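PDB 5ZLI: glutamine synthetase from Helicobacter pylori, which belongs to the type I beta glutamine synthetases, dodecameric enzymes whose identical subunits each combine a beta-grasp domain with a larger catalytic domain. Local coordinates for residues Ser340-Ser345 with Lys420-Thr425; Ala346-Ala351 with Ile404-Leu409; Ser352-Tyr357 with Arg365-Phe370. One frame throughout, in Å; residues are numbered along the deposited sequence.

Contact 1 (Ser340-Ser345 with Lys420-Thr425); sequences SILTYS and KQMPHT
L342 and M422 form the closely packed side of this contact, their side chains crossing at about a right angle with L342 CD2 3.4 Å from M422 CE. The M422 chain is bent rather than extended: chi3 of 76° places CE where it also touches the other branch of L342, CD1, at 3.8 Å. L342 packs in addition on L312, A315 and R316 of helices 302-313 and 315-322, so this flank of the contact is closed by the helical layer. Beside it, the K420 carbonyl oxygen lies against L342 CB.

Two backbone bonds hold the segments together around a single bridge between I341 and Q421. M422 N donates to S340 O over 2.8 Å, and L342 N to K420 O over 3.1 Å. L342 is also the centre of an inverse gamma turn, closed by a weak bond from T343 N to I341 O.

The other flank is looser. Q421 touches through CB, 3.2 Å from S340 O, and the rest of its chain runs away from the strand. K420 is exposed, its aliphatic chain leading its amine off the contact. The junction is thus made by peptide groups and one apolar pair, so strand 341-346 is joined to the loop before helix 426-434 without any charge pairing between the two segments.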
loop_
_atom_site.group_PDB
_atom_site.type_symbol
_atom_site.label_atom_id
_atom_site.label_comp_id
_atom_site.label_asym_id
_atom_site.label_seq_id
_atom_site.Cartn_x
_atom_site.Cartn_y
_atom_site.Cartn_z
ATOM N N SER B 340 45.834 23.340 -12.351
ATOM C CA SER B 340 46.371 23.682 -11.042
ATOM C C SER B 340 47.744 24.352 -11.129
ATOM O O SER B 340 48.205 24.912 -10.121
ATOM C CB SER B 340 46.462 22.426 -10.149
ATOM O OG SER B 340 46.731 22.750 -8.785
ATOM N N ILE B 341 48.378 24.357 -12.308
ATOM C CA ILE B 341 49.736 24.866 -12.501
ATOM C C ILE B 341 49.672 26.041 -13.478
ATOM O O ILE B 341 49.095 25.919 -14.564
ATOM C CB ILE B 341 50.681 23.779 -13.054
ATOM C CG1 ILE B 341 50.636 22.495 -12.218
ATOM C CG2 ILE B 341 52.118 24.293 -13.099
ATOM C CD1 ILE B 341 51.224 22.618 -10.852
ATOM N N LEU B 342 50.312 27.155 -13.111
ATOM C CA LEU B 342 50.203 28.416 -13.851
ATOM C C LEU B 342 51.341 28.566 -14.865
ATOM O O LEU B 342 52.260 29.371 -14.708
ATOM C CB LEU B 342 50.191 29.586 -12.875
ATOM C CG LEU B 342 48.958 29.815 -12.021
ATOM C CD1 LEU B 342 49.288 30.829 -10.939
ATOM C CD2 LEU B 342 47.841 30.310 -12.928
ATOM N N THR B 343 51.224 27.845 -15.974
ATOM C CA THR B 343 52.175 27.988 -17.066
ATOM C C THR B 343 51.411 27.944 -18.383
ATOM O O THR B 343 50.205 27.704 -18.420
ATOM C CB THR B 343 53.272 26.912 -17.013
ATOM O OG1 THR B 343 53.548 26.573 -15.647
ATOM C CG2 THR B 343 54.552 27.445 -17.635
ATOM N N TYR B 344 52.118 28.192 -19.471
ATOM C CA TYR B 344 51.545 28.160 -20.808
ATOM C C TYR B 344 52.188 27.039 -21.618
ATOM O O TYR B 344 53.315 26.618 -21.339
ATOM C CB TYR B 344 51.730 29.542 -21.504
ATOM C CG TYR B 344 53.200 30.023 -21.564
ATOM C CD1 TYR B 344 53.843 30.523 -20.421
ATOM C CD2 TYR B 344 53.947 29.956 -22.747
ATOM C CE1 TYR B 344 55.171 30.940 -20.460
ATOM C CE2 TYR B 344 55.278 30.370 -22.786
ATOM C CZ TYR B 344 55.878 30.863 -21.644
ATOM O OH TYR B 344 57.191 31.278 -21.675
ATOM N N SER B 345 51.452 26.540 -22.611
ATOM C CA SER B 345 51.988 25.547 -23.538
ATOM C C SER B 345 51.029 25.402 -24.706
ATOM O O SER B 345 49.815 25.499 -24.537
ATOM C CB SER B 345 52.214 24.188 -22.866
ATOM O OG SER B 345 53.277 24.280 -21.943
ATOM N N LYS B 420 54.623 27.974 -9.702
ATOM C CA LYS B 420 53.549 28.736 -9.059
ATOM C C LYS B 420 52.189 28.153 -9.426
ATOM O O LYS B 420 51.720 28.290 -10.560
ATOM C CB LYS B 420 53.625 30.222 -9.413
ATOM C CG LYS B 420 54.572 31.003 -8.498
ATOM C CD LYS B 420 54.183 30.853 -6.994
ATOM C CE LYS B 420 55.247 30.175 -6.120
ATOM N NZ LYS B 420 54.667 29.286 -5.058
ATOM N N GLN B 421 51.556 27.521 -8.450
ATOM C CA GLN B 421 50.301 26.813 -8.640
ATOM C C GLN B 421 49.122 27.734 -8.328
ATOM O O GLN B 421 49.273 28.795 -7.725
ATOM C CB GLN B 421 50.276 25.565 -7.743
ATOM C CG GLN B 421 50.232 25.932 -6.230
ATOM C CD GLN B 421 50.306 24.748 -5.246
ATOM O OE1 GLN B 421 50.196 23.581 -5.620
ATOM N NE2 GLN B 421 50.510 25.071 -3.976
ATOM N N MET B 422 47.932 27.313 -8.757
ATOM C CA MET B 422 46.700 28.038 -8.462
ATOM C C MET B 422 46.386 27.991 -6.953
ATOM O O MET B 422 46.811 27.073 -6.237
ATOM C CB MET B 422 45.547 27.432 -9.264
ATOM C CG MET B 422 45.337 27.901 -10.727
ATOM S SD MET B 422 44.345 29.403 -10.938
ATOM C CE MET B 422 45.483 30.687 -10.454
ATOM N N PRO B 423 45.711 29.007 -6.426
ATOM C CA PRO B 423 45.277 28.942 -5.024
ATOM C C PRO B 423 44.218 27.875 -4.809
ATOM O O PRO B 423 43.405 27.567 -5.687
ATOM C CB PRO B 423 44.727 30.342 -4.748
ATOM C CG PRO B 423 44.478 30.927 -6.078
ATOM C CD PRO B 423 45.394 30.299 -7.050
ATOM N N HIS B 424 44.255 27.283 -3.626
ATOM C CA HIS B 424 43.394 26.139 -3.386
ATOM C C HIS B 424 42.013 26.512 -2.890
ATOM O O HIS B 424 41.066 25.750 -3.093
ATOM C CB HIS B 424 44.018 25.223 -2.354
ATOM C CG HIS B 424 45.211 24.487 -2.840
ATOM N ND1 HIS B 424 46.487 24.801 -2.428
ATOM C CD2 HIS B 424 45.318 23.378 -3.604
ATOM C CE1 HIS B 424 47.340 23.953 -2.976
ATOM N NE2 HIS B 424 46.654 23.074 -3.687
ATOM N N THR B 425 41.870 27.640 -2.235
ATOM C CA THR B 425 40.579 28.057 -1.754
ATOM C C THR B 425 40.339 29.488 -2.198
ATOM O O THR B 425 41.282 30.229 -2.497
ATOM C CB THR B 425 40.509 27.919 -0.217
ATOM O OG1 THR B 425 41.625 28.590 0.388
ATOM C CG2 THR B 425 40.504 26.487 0.206
#

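Contact 2 (Ala346-Ala351 with Ile404-Leu409); sequences ANNRSA and INLFKL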
loop_
_atom_site.group_PDB
_atom_site.type_symbol
_atom_site.label_atom_id
_atom_site.label_comp_id
_atom_site.label_asym_id
_atom_site.label_seq_id
_atom_site.Cartn_x
_atom_site.Cartn_y
_atom_site.Cartn_z
ATOM N N ALA B 346 51.584 25.179 -25.888
ATOM C CA ALA B 346 50.747 24.905 -27.038
ATOM C C ALA B 346 50.215 23.485 -26.941
ATOM O O ALA B 346 50.934 22.559 -26.545
ATOM C CB ALA B 346 51.516 25.111 -28.338
ATOM N N ASN B 347 48.934 23.327 -27.285
ATOM C CA ASN B 347 48.299 22.018 -27.332
ATOM C C ASN B 347 48.276 21.325 -25.964
ATOM O O ASN B 347 48.288 20.094 -25.884
ATOM C CB ASN B 347 49.016 21.137 -28.352
ATOM C CG ASN B 347 49.428 21.905 -29.568
ATOM O OD1 ASN B 347 48.616 22.604 -30.179
ATOM N ND2 ASN B 347 50.728 21.886 -29.862
ATOM N N ASN B 348 48.278 22.077 -24.866
ATOM C CA ASN B 348 48.389 21.484 -23.542
ATOM C C ASN B 348 47.176 21.846 -22.693
ATOM O O ASN B 348 46.963 23.019 -22.373
ATOM C CB ASN B 348 49.681 21.948 -22.884
ATOM C CG ASN B 348 50.112 21.071 -21.733
ATOM O OD1 ASN B 348 49.293 20.569 -20.968
ATOM N ND2 ASN B 348 51.423 20.889 -21.601
ATOM N N ARG B 349 46.409 20.839 -22.285
ATOM C CA ARG B 349 45.229 21.054 -21.454
ATOM C C ARG B 349 45.487 20.819 -19.981
ATOM O O ARG B 349 44.545 20.907 -19.184
ATOM C CB ARG B 349 44.054 20.181 -21.922
ATOM C CG ARG B 349 43.662 20.491 -23.318
ATOM C CD ARG B 349 42.260 20.072 -23.558
ATOM N NE ARG B 349 41.634 20.852 -24.620
ATOM C CZ ARG B 349 41.988 20.865 -25.900
ATOM N NH1 ARG B 349 43.006 20.139 -26.322
ATOM N NH2 ARG B 349 41.312 21.626 -26.764
ATOM N N SER B 350 46.732 20.530 -19.603
ATOM C CA SER B 350 47.140 20.583 -18.212
ATOM C C SER B 350 47.589 21.980 -17.781
ATOM O O SER B 350 47.668 22.249 -16.571
ATOM C CB SER B 350 48.258 19.569 -17.978
ATOM O OG SER B 350 49.324 19.796 -18.876
ATOM N N ALA B 351 47.844 22.883 -18.724
ATOM C CA ALA B 351 48.355 24.206 -18.401
ATOM C C ALA B 351 47.236 25.203 -18.104
ATOM O O ALA B 351 46.085 25.023 -18.518
ATOM C CB ALA B 351 49.230 24.719 -19.544
ATOM N N ILE B 404 55.164 19.499 -20.540
ATOM C CA ILE B 404 55.010 18.221 -19.857
ATOM C C ILE B 404 53.523 17.981 -19.550
ATOM O O ILE B 404 52.651 18.809 -19.828
ATOM C CB ILE B 404 55.869 18.113 -18.572
ATOM C CG1 ILE B 404 55.651 19.314 -17.635
ATOM C CG2 ILE B 404 57.346 17.908 -18.923
ATOM C CD1 ILE B 404 54.819 18.974 -16.404
ATOM N N ASN B 405 53.241 16.780 -19.051
ATOM C CA ASN B 405 51.957 16.474 -18.424
ATOM C C ASN B 405 51.965 17.093 -17.030
ATOM O O ASN B 405 52.554 16.544 -16.092
ATOM C CB ASN B 405 51.745 14.964 -18.383
ATOM C CG ASN B 405 50.417 14.568 -17.793
ATOM O OD1 ASN B 405 49.755 15.357 -17.128
ATOM N ND2 ASN B 405 50.010 13.329 -18.051
ATOM N N LEU B 406 51.292 18.234 -16.880
ATOM C CA LEU B 406 51.441 18.978 -15.638
ATOM C C LEU B 406 50.853 18.223 -14.446
ATOM O O LEU B 406 51.390 18.319 -13.337
ATOM C CB LEU B 406 50.816 20.365 -15.792
ATOM C CG LEU B 406 51.672 21.389 -16.559
ATOM C CD1 LEU B 406 51.907 21.062 -18.007
ATOM C CD2 LEU B 406 51.085 22.766 -16.437
ATOM N N PHE B 407 49.803 17.422 -14.658
ATOM C CA PHE B 407 49.228 16.615 -13.581
ATOM C C PHE B 407 50.115 15.455 -13.124
ATOM O O PHE B 407 49.766 14.796 -12.135
ATOM C CB PHE B 407 47.862 16.071 -14.000
ATOM C CG PHE B 407 46.922 17.125 -14.520
ATOM C CD1 PHE B 407 46.762 18.332 -13.846
ATOM C CD2 PHE B 407 46.212 16.923 -15.697
ATOM C CE1 PHE B 407 45.884 19.316 -14.332
ATOM C CE2 PHE B 407 45.346 17.910 -16.196
ATOM C CZ PHE B 407 45.184 19.103 -15.508
ATOM N N LYS B 408 51.237 15.186 -13.802
ATOM C CA LYS B 408 52.143 14.120 -13.390
ATOM C C LYS B 408 53.205 14.580 -12.389
ATOM O O LYS B 408 53.874 13.727 -11.794
ATOM C CB LYS B 408 52.813 13.490 -14.627
ATOM N N LEU B 409 53.336 15.890 -12.153
ATOM C CA LEU B 409 54.381 16.433 -11.284
ATOM C C LEU B 409 54.074 16.198 -9.805
ATOM O O LEU B 409 52.938 16.373 -9.366
ATOM C CB LEU B 409 54.554 17.933 -11.553
#
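N348 meets I404, and S350 meets L406 and F407, where the loop between strands 341-346 and 351-355 forms an Asx turn and packs on the short 3-10 segment 406-408. In the turn, N348 OD1 accepts from S350 N, although the modelled position of this oxygen is uncertain.

Among the polar contacts across the segments, N348 ND2 donates to I404 O over 3.0 Å, close to straight at 162°. The chi1 of -161° puts CG anti to the backbone N, on the side of 404-409, and the I404 oxygen lies close to the amide plane. The nitrogen of this amide thus ties the loop to 404-409, while its oxygen probably closes the turn. A second, weak bond from L406 N to S350 OG is doubtful, since the position of that hydroxyl is less certain. On the facing segment, K408 N binds N405 O, and N405 OD1 receives a weak bond from F407 N.

Apolar contacts centre on L406. Its CB lies 3.5 Å from S350 CB, and its CD2 reaches 3.7 Å from A351 CA and 4.1 Å from A351 CB.

A neighbouring subunit, the third, packs against the same loop. R349 points away from 404-409 and forms a salt bridge with D74 of the third subunit, whose I70 packs on S350, N405 and F407. This loop thus lies at a subunit interface as well as between two parts of its own chain.

The aromatic contact is a CH-pi interaction: S350 CB sits over one face of the F407 ring, 4.0 Å from the centroid and 17° off the ring normal, displaced toward the rim.

Contact 3 (Ser352-Tyr357 with Arg365-Phe370); sequences SVRIPY and RFEFRF
V353 lies side by side with F368, both side chains pointing the same way, with V353 CG1 3.6 Å from F368 CD1. CG1 is anti to the backbone N (chi1 -160°), which also brings this methyl to 3.8 Å from F366 CB. Helix 302-313 closes over this apolar face, L308 reaching both V353 and F366.

R354 and E367 occupy the other face. R354 NH1 faces both carboxylate oxygens, 2.9 Å from E367 OE1 in a salt bridge and as near to OE2, with the two planar groups turned 48° apart. E367 OE2 also accepts from R369 NH1 at 3.0 Å on its syn side, so one carboxylate links two arginines and should help to balance their charges. Each arginine has a further partner for NH2: D74 of the third subunit for R354, and the backbone oxygen of E337 for R369. Farther along, P356 CB meets the R365 guanidinium at its edge, 3.2 Å from NH2.

Reciprocal backbone bonds join R354 and E367, the hydrogen-bonded pair, next to the non-hydrogen-bonded pair V353 and F368. R369 N then bonds S352 O at 2.9 Å, beyond the paired strand residues. This is an antiparallel beta hairpin, built into the mixed sheet of the glutamine synthetase catalytic domain, with an apolar face toward a helix and a salt-bridge network on the other.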
loop_
_atom_site.group_PDB
_atom_site.type_symbol
_atom_site.label_atom_id
_atom_site.label_comp_id
_atom_site.label_asym_id
_atom_site.label_seq_id
_atom_site.Cartn_x
_atom_site.Cartn_y
_atom_site.Cartn_z
ATOM N N SER B 352 47.575 26.225 -17.298
ATOM C CA SER B 352 46.638 27.315 -17.010
ATOM C C SER B 352 46.285 28.107 -18.261
ATOM O O SER B 352 45.130 28.502 -18.448
ATOM C CB SER B 352 47.190 28.226 -15.930
ATOM O OG SER B 352 47.288 27.500 -14.739
ATOM N N VAL B 353 47.281 28.429 -19.072
ATOM C CA VAL B 353 47.046 29.074 -20.349
ATOM C C VAL B 353 47.403 28.089 -21.441
ATOM O O VAL B 353 48.307 27.261 -21.298
ATOM C CB VAL B 353 47.835 30.379 -20.527
ATOM C CG1 VAL B 353 47.183 31.222 -21.635
ATOM C CG2 VAL B 353 47.906 31.117 -19.191
ATOM N N ARG B 354 46.704 28.206 -22.560
ATOM C CA ARG B 354 46.908 27.269 -23.642
ATOM C C ARG B 354 47.005 28.043 -24.933
ATOM O O ARG B 354 46.216 28.958 -25.173
ATOM C CB ARG B 354 45.774 26.254 -23.713
ATOM C CG ARG B 354 45.723 25.554 -25.004
ATOM C CD ARG B 354 44.968 24.293 -24.853
ATOM N NE ARG B 354 44.586 23.831 -26.162
ATOM C CZ ARG B 354 43.507 24.260 -26.764
ATOM N NH1 ARG B 354 42.712 25.091 -26.108
ATOM N NH2 ARG B 354 43.207 23.821 -27.975
ATOM N N ILE B 355 48.002 27.692 -25.735
ATOM C CA ILE B 355 48.155 28.225 -27.083
ATOM C C ILE B 355 47.506 27.235 -28.044
ATOM O O ILE B 355 48.002 26.100 -28.178
ATOM C CB ILE B 355 49.626 28.447 -27.427
ATOM C CG1 ILE B 355 50.232 29.433 -26.443
ATOM C CG2 ILE B 355 49.746 28.992 -28.799
ATOM C CD1 ILE B 355 50.893 28.757 -25.237
ATOM N N PRO B 356 46.393 27.583 -28.677
ATOM C CA PRO B 356 45.779 26.660 -29.641
ATOM C C PRO B 356 46.655 26.407 -30.867
ATOM O O PRO B 356 47.521 27.206 -31.235
ATOM C CB PRO B 356 44.476 27.371 -30.027
ATOM C CG PRO B 356 44.172 28.280 -28.834
ATOM C CD PRO B 356 45.523 28.728 -28.350
ATOM N N TYR B 357 46.339 25.296 -31.547
ATOM C CA TYR B 357 47.142 24.797 -32.662
ATOM C C TYR B 357 47.117 25.738 -33.872
ATOM O O TYR B 357 48.176 26.074 -34.416
ATOM C CB TYR B 357 46.632 23.416 -33.070
ATOM C CG TYR B 357 47.092 23.044 -34.450
ATOM C CD1 TYR B 357 46.261 23.249 -35.556
ATOM C CD2 TYR B 357 48.383 22.585 -34.671
ATOM C CE1 TYR B 357 46.690 22.960 -36.827
ATOM C CE2 TYR B 357 48.830 22.297 -35.953
ATOM C CZ TYR B 357 47.978 22.477 -37.024
ATOM O OH TYR B 357 48.398 22.186 -38.307
ATOM N N ARG B 365 46.006 34.234 -30.370
ATOM C CA ARG B 365 45.226 34.423 -29.158
ATOM C C ARG B 365 45.759 33.489 -28.092
ATOM O O ARG B 365 46.442 32.506 -28.387
ATOM C CB ARG B 365 43.739 34.130 -29.390
ATOM C CG ARG B 365 43.345 32.734 -28.939
ATOM C CD ARG B 365 42.199 32.170 -29.706
ATOM N NE ARG B 365 42.504 30.822 -30.170
ATOM C CZ ARG B 365 41.753 30.162 -31.044
ATOM N NH1 ARG B 365 40.665 30.747 -31.530
ATOM N NH2 ARG B 365 42.087 28.931 -31.435
ATOM N N PHE B 366 45.414 33.792 -26.849
ATOM C CA PHE B 366 45.550 32.825 -25.774
ATOM C C PHE B 366 44.180 32.262 -25.407
ATOM O O PHE B 366 43.138 32.821 -25.763
ATOM C CB PHE B 366 46.178 33.457 -24.537
ATOM C CG PHE B 366 47.562 33.946 -24.742
ATOM C CD1 PHE B 366 47.854 35.290 -24.638
ATOM C CD2 PHE B 366 48.597 33.055 -24.981
ATOM C CE1 PHE B 366 49.163 35.745 -24.791
ATOM C CE2 PHE B 366 49.908 33.503 -25.142
ATOM C CZ PHE B 366 50.190 34.850 -25.045
ATOM N N GLU B 367 44.189 31.131 -24.710
ATOM C CA GLU B 367 43.000 30.626 -24.033
ATOM C C GLU B 367 43.326 30.374 -22.566
ATOM O O GLU B 367 44.242 29.604 -22.254
ATOM C CB GLU B 367 42.467 29.362 -24.699
ATOM C CG GLU B 367 41.470 28.595 -23.826
ATOM C CD GLU B 367 41.234 27.180 -24.324
ATOM O OE1 GLU B 367 40.655 27.019 -25.430
ATOM O OE2 GLU B 367 41.692 26.236 -23.638
ATOM N N PHE B 368 42.631 31.074 -21.664
ATOM C CA PHE B 368 42.807 30.870 -20.221
ATOM C C PHE B 368 41.795 29.838 -19.728
ATOM O O PHE B 368 40.579 30.059 -19.807
ATOM C CB PHE B 368 42.663 32.185 -19.458
ATOM C CG PHE B 368 43.549 33.274 -19.988
ATOM C CD1 PHE B 368 44.900 33.304 -19.704
ATOM C CD2 PHE B 368 43.033 34.251 -20.824
ATOM C CE1 PHE B 368 45.699 34.319 -20.225
ATOM C CE2 PHE B 368 43.828 35.250 -21.319
ATOM C CZ PHE B 368 45.147 35.287 -21.036
ATOM N N ARG B 369 42.302 28.720 -19.223
ATOM C CA ARG B 369 41.460 27.589 -18.877
ATOM C C ARG B 369 41.025 27.586 -17.417
ATOM O O ARG B 369 40.209 26.740 -17.043
ATOM C CB ARG B 369 42.172 26.275 -19.197
ATOM C CG ARG B 369 42.557 26.111 -20.638
ATOM C CD ARG B 369 43.300 24.808 -20.844
ATOM N NE ARG B 369 42.538 23.632 -20.409
ATOM C CZ ARG B 369 41.517 23.103 -21.088
ATOM N NH1 ARG B 369 41.110 23.635 -22.234
ATOM N NH2 ARG B 369 40.893 22.033 -20.621
ATOM N N PHE B 370 41.588 28.446 -16.575
ATOM C CA PHE B 370 41.234 28.420 -15.162
ATOM C C PHE B 370 39.908 29.093 -14.806
ATOM O O PHE B 370 39.314 28.707 -13.793
ATOM C CB PHE B 370 42.366 29.006 -14.316
ATOM C CG PHE B 370 42.833 30.368 -14.763
ATOM C CD1 PHE B 370 43.852 30.492 -15.695
ATOM C CD2 PHE B 370 42.282 31.522 -14.238
ATOM C CE1 PHE B 370 44.290 31.722 -16.115
ATOM C CE2 PHE B 370 42.723 32.777 -14.669
ATOM C CZ PHE B 370 43.726 32.866 -15.607
#

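Overall arrangement
Residues 340-357 run without a break through the first segments of contacts 1, 2 and 3. Their partners follow in reverse order, 365-370, then 404-409, then 420-425, so contact 3 is enclosed by contact 2 and both by contact 1. The centres lie about 11 to 13 Å apart, within the catalytic domain. Strands 341-346 and 351-355 are neighbours in one mixed sheet, joining contacts 1 and 3, while the loop of contact 2 connects them. I341 and L406 also pack together between contacts 1 and 2. Contacts 2 and 3 both touch the third subunit, so this continuous run links the sheet, the later loops and a subunit interface.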